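Local coordinates for protein ribose 5-phosphate isomerase (PDB 3S5P) that probably interconverts ribose 5-phosphate and ribulose 5-phosphate in the pentose phosphate pathway, as a type B (RpiB) sugar-phosphate isomerase, at residues K100-S108 with N120-G128. Numbering follows the deposited sequence.
Sequences KGIRCALCS and NNANALALG
The guanidinium of Arg-103 has the amide nitrogen ND2 of Asn-123 over one face, while the backbone oxygens of Asn-120 and Asn-121 lie at its edge. Bent at chi3 (-65°), the arginine chain brings NE to 2.9 Å from Asn-121 O in a hydrogen bond whose acceptor lies near the guanidinium plane, although NE stands above the plane of that carbonyl. The carbonyl belongs to the turn leaving helix 110-118, where Asn-121 takes positive phi, a conformation asparagine tolerates well.

The amide of Asn-123 bonds the opposing backbone through both its ends. OD1 accepts from Arg-103 N at 2.8 Å, almost straight. ND2 donates to Gly-101 O at 3.0 Å within the amide plane. With CG between backbone N and carbonyl carbon (chi1 50°), this short side chain imitates a peptide and extends the ladder just before strand 124-128 begins. Arg-103 O accepts from the N of both Asn-123 and Ala-124. Regular parallel pairing follows, Ala-105 N to Ala-124 O and Ala-126 N to Ala-105 O.

Small side chains pack across both faces of the pair: Cys-104 SG rests on Ala-126 CB (3.7 Å). On the other face Ala-105 CB meets Ala-122 CB beneath helix 110-118.

Strand 104-106, outermost of the parallel sheet within this chain, is joined to its neighbour 124-128 by that helix in a beta-alpha-beta crossover. Strand 81-86 continues the sheet beyond 124-128, Phe-144 of helix 134-146 packs on Leu-125, and Leu-106 meets Leu-106 of the second subunit.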
ATOM      1  N   LYS A 100       5.481 -13.976   4.731  1.00 44.29           N
ATOM      2  CA  LYS A 100       5.426 -14.834   3.567  1.00 44.85           C
ATOM      3  C   LYS A 100       3.968 -15.182   3.239  1.00 44.00           C
ATOM      4  O   LYS A 100       3.160 -15.433   4.139  1.00 43.52           O
ATOM      5  CB  LYS A 100       6.293 -16.069   3.805  1.00 47.02           C
ATOM      6  CG  LYS A 100       7.786 -15.733   3.786  1.00 50.00           C
ATOM      7  CD  LYS A 100       8.647 -16.968   3.514  1.00 55.39           C
ATOM      8  CE  LYS A 100       9.756 -16.656   2.498  1.00 57.23           C
ATOM      9  NZ  LYS A 100      10.184 -17.884   1.723  1.00 60.53           N
ATOM     10  N   GLY A 101       3.621 -15.151   1.950  1.00 42.57           N
ATOM     11  CA  GLY A 101       2.287 -15.568   1.548  1.00 42.28           C
ATOM     12  C   GLY A 101       1.151 -14.604   1.836  1.00 40.94           C
ATOM     13  O   GLY A 101      -0.014 -14.960   1.673  1.00 41.13           O
ATOM     14  N   ILE A 102       1.491 -13.395   2.272  1.00 40.43           N
ATOM     15  CA  ILE A 102       0.540 -12.314   2.493  1.00 39.32           C
ATOM     16  C   ILE A 102       0.802 -11.177   1.508  1.00 38.52           C
ATOM     17  O   ILE A 102       1.928 -10.710   1.334  1.00 37.20           O
ATOM     18  CB  ILE A 102       0.611 -11.751   3.935  1.00 39.94           C
ATOM     19  CG1 ILE A 102       0.194 -12.805   4.964  1.00 42.22           C
ATOM     20  CG2 ILE A 102      -0.312 -10.537   4.105  1.00 39.46           C
ATOM     21  CD1 ILE A 102      -1.316 -13.001   5.086  1.00 43.68           C
ATOM     22  N   ARG A 103      -0.271 -10.736   0.868  1.00 38.09           N
ATOM     23  CA  ARG A 103      -0.225  -9.609  -0.025  1.00 37.06           C
ATOM     24  C   ARG A 103      -1.275  -8.601   0.445  1.00 36.62           C
ATOM     25  O   ARG A 103      -2.493  -8.802   0.253  1.00 37.10           O
ATOM     26  CB  ARG A 103      -0.491 -10.080  -1.449  1.00 36.65           C
ATOM     27  CG  ARG A 103       0.651 -10.931  -1.974  1.00 39.19           C
ATOM     28  CD  ARG A 103       0.265 -11.808  -3.184  1.00 39.98           C
ATOM     29  NE  ARG A 103      -0.738 -12.838  -2.885  1.00 38.89           N
ATOM     30  CZ  ARG A 103      -0.464 -14.008  -2.323  1.00 42.53           C
ATOM     31  NH1 ARG A 103       0.778 -14.280  -1.906  1.00 42.93           N
ATOM     32  NH2 ARG A 103      -1.444 -14.889  -2.125  1.00 42.88           N
ATOM     33  N   CYS A 104      -0.792  -7.518   1.041  1.00 35.27           N
ATOM     34  CA  CYS A 104      -1.657  -6.570   1.690  1.00 35.70           C
ATOM     35  C   CYS A 104      -1.735  -5.275   0.897  1.00 35.42           C
ATOM     36  O   CYS A 104      -0.717  -4.645   0.549  1.00 35.60           O
ATOM     37  CB  CYS A 104      -1.225  -6.342   3.139  1.00 35.77           C
ATOM     38  SG  CYS A 104      -2.228  -5.181   4.073  1.00 36.70           S
ATOM     39  N   ALA A 105      -2.974  -4.910   0.605  1.00 34.84           N
ATOM     40  CA  ALA A 105      -3.297  -3.783  -0.233  1.00 34.78           C
ATOM     41  C   ALA A 105      -3.882  -2.699   0.668  1.00 34.82           C
ATOM     42  O   ALA A 105      -4.906  -2.919   1.297  1.00 34.66           O
ATOM     43  CB  ALA A 105      -4.317  -4.218  -1.262  1.00 33.86           C
ATOM     44  N   LEU A 106      -3.213  -1.552   0.751  1.00 35.30           N
ATOM     45  CA  LEU A 106      -3.787  -0.376   1.398  1.00 35.53           C
ATOM     46  C   LEU A 106      -4.539   0.419   0.322  1.00 36.07           C
ATOM     47  O   LEU A 106      -3.939   0.993  -0.589  1.00 36.07           O
ATOM     48  CB  LEU A 106      -2.675   0.475   2.008  1.00 36.39           C
ATOM     49  CG  LEU A 106      -3.093   1.835   2.577  1.00 37.13           C
ATOM     50  CD1 LEU A 106      -4.198   1.663   3.619  1.00 34.97           C
ATOM     51  CD2 LEU A 106      -1.890   2.578   3.112  1.00 35.68           C
ATOM     52  N   CYS A 107      -5.855   0.465   0.435  1.00 36.13           N
ATOM     53  CA  CYS A 107      -6.716   0.981  -0.627  1.00 35.45           C
ATOM     54  C   CYS A 107      -7.441   2.229  -0.175  1.00 36.83           C
ATOM     55  O   CYS A 107      -7.894   2.278   0.960  1.00 36.67           O
ATOM     56  CB  CYS A 107      -7.787  -0.063  -0.912  1.00 34.59           C
ATOM     57  SG  CYS A 107      -7.116  -1.551  -1.695  1.00 33.41           S
ATOM     58  N   SER A 108      -7.610   3.220  -1.054  1.00 36.79           N
ATOM     59  CA  SER A 108      -8.413   4.368  -0.640  1.00 38.81           C
ATOM     60  C   SER A 108      -9.551   4.620  -1.630  1.00 38.96           C
ATOM     61  O   SER A 108     -10.319   5.584  -1.471  1.00 39.66           O
ATOM     62  CB  SER A 108      -7.552   5.612  -0.479  1.00 38.85           C
ATOM     63  OG  SER A 108      -7.048   5.903  -1.747  1.00 45.70           O
ATOM     64  N   ASN A 120      -3.021  -7.967  -8.379  1.00 40.55           N
ATOM     65  CA  ASN A 120      -2.034  -8.208  -7.306  1.00 40.05           C
ATOM     66  C   ASN A 120      -2.334  -9.397  -6.409  1.00 39.66           C
ATOM     67  O   ASN A 120      -1.500  -9.757  -5.571  1.00 40.86           O
ATOM     68  CB  ASN A 120      -1.800  -6.945  -6.470  1.00 38.54           C
ATOM     69  CG  ASN A 120      -1.564  -5.696  -7.342  1.00 39.59           C
ATOM     70  OD1 ASN A 120      -2.301  -4.720  -7.237  1.00 40.62           O
ATOM     71  ND2 ASN A 120      -0.551  -5.738  -8.213  1.00 37.90           N
ATOM     72  N   ASN A 121      -3.510  -9.999  -6.579  1.00 38.74           N
ATOM     73  CA  ASN A 121      -3.908 -11.166  -5.775  1.00 39.43           C
ATOM     74  C   ASN A 121      -3.800 -10.898  -4.267  1.00 38.77           C
ATOM     75  O   ASN A 121      -3.343 -11.743  -3.510  1.00 39.44           O
ATOM     76  CB  ASN A 121      -3.105 -12.443  -6.179  1.00 40.24           C
ATOM     77  CG  ASN A 121      -3.750 -13.710  -5.679  1.00 41.69           C
ATOM     78  OD1 ASN A 121      -4.949 -13.733  -5.459  1.00 41.95           O
ATOM     79  ND2 ASN A 121      -2.946 -14.767  -5.450  1.00 42.71           N
ATOM     80  N   ALA A 122      -4.231  -9.715  -3.836  1.00 37.30           N
ATOM     81  CA  ALA A 122      -4.153  -9.363  -2.437  1.00 36.58           C
ATOM     82  C   ALA A 122      -5.065 -10.307  -1.657  1.00 36.51           C
ATOM     83  O   ALA A 122      -6.152 -10.623  -2.114  1.00 36.99           O
ATOM     84  CB  ALA A 122      -4.543  -7.921  -2.207  1.00 35.05           C
ATOM     85  N   ASN A 123      -4.590 -10.782  -0.510  1.00 35.71           N
ATOM     86  CA  ASN A 123      -5.419 -11.547   0.395  1.00 36.31           C
ATOM     87  C   ASN A 123      -5.567 -10.828   1.741  1.00 36.41           C
ATOM     88  O   ASN A 123      -6.064 -11.400   2.685  1.00 37.13           O
ATOM     89  CB  ASN A 123      -4.859 -12.994   0.585  1.00 36.55           C
ATOM     90  CG  ASN A 123      -3.379 -13.015   0.913  1.00 35.43           C
ATOM     91  OD1 ASN A 123      -2.778 -11.978   1.171  1.00 36.08           O
ATOM     92  ND2 ASN A 123      -2.782 -14.198   0.903  1.00 33.27           N
ATOM     93  N   ALA A 124      -5.082  -9.587   1.832  1.00 36.35           N
ATOM     94  CA  ALA A 124      -5.282  -8.763   3.022  1.00 36.41           C
ATOM     95  C   ALA A 124      -5.628  -7.376   2.549  1.00 36.35           C
ATOM     96  O   ALA A 124      -5.027  -6.878   1.596  1.00 36.65           O
ATOM     97  CB  ALA A 124      -4.032  -8.734   3.888  1.00 37.13           C
ATOM     98  N   LEU A 125      -6.617  -6.758   3.182  1.00 36.35           N
ATOM     99  CA  LEU A 125      -6.958  -5.387   2.876  1.00 35.60           C
ATOM    100  C   LEU A 125      -6.627  -4.561   4.117  1.00 36.74           C
ATOM    101  O   LEU A 125      -7.065  -4.906   5.221  1.00 38.09           O
ATOM    102  CB  LEU A 125      -8.459  -5.288   2.571  1.00 35.33           C
ATOM    103  CG  LEU A 125      -9.047  -3.874   2.397  1.00 35.12           C
ATOM    104  CD1 LEU A 125      -8.432  -3.168   1.174  1.00 33.10           C
ATOM    105  CD2 LEU A 125     -10.572  -3.904   2.268  1.00 33.23           C
ATOM    106  N   ALA A 126      -5.862  -3.487   3.949  1.00 36.47           N
ATOM    107  CA  ALA A 126      -5.635  -2.546   5.045  1.00 36.90           C
ATOM    108  C   ALA A 126      -6.480  -1.314   4.851  1.00 36.65           C
ATOM    109  O   ALA A 126      -6.513  -0.755   3.756  1.00 36.49           O
ATOM    110  CB  ALA A 126      -4.177  -2.164   5.143  1.00 37.03           C
ATOM    111  N   LEU A 127      -7.166  -0.890   5.908  1.00 36.95           N
ATOM    112  CA  LEU A 127      -7.920   0.349   5.878  1.00 36.44           C
ATOM    113  C   LEU A 127      -7.494   1.302   7.010  1.00 37.16           C
ATOM    114  O   LEU A 127      -7.206   0.872   8.111  1.00 38.10           O
ATOM    115  CB  LEU A 127      -9.410   0.059   5.977  1.00 36.59           C
ATOM    116  CG  LEU A 127     -10.058  -0.730   4.838  1.00 37.70           C
ATOM    117  CD1 LEU A 127     -11.382  -1.243   5.293  1.00 37.26           C
ATOM    118  CD2 LEU A 127     -10.206   0.144   3.561  1.00 36.52           C
ATOM    119  N   GLY A 128      -7.455   2.593   6.731  1.00 36.74           N
ATOM    120  CA  GLY A 128      -7.074   3.581   7.732  1.00 39.22           C
ATOM    121  C   GLY A 128      -8.325   4.200   8.322  1.00 40.06           C
ATOM    122  O   GLY A 128      -8.954   5.030   7.669  1.00 40.06           O
TER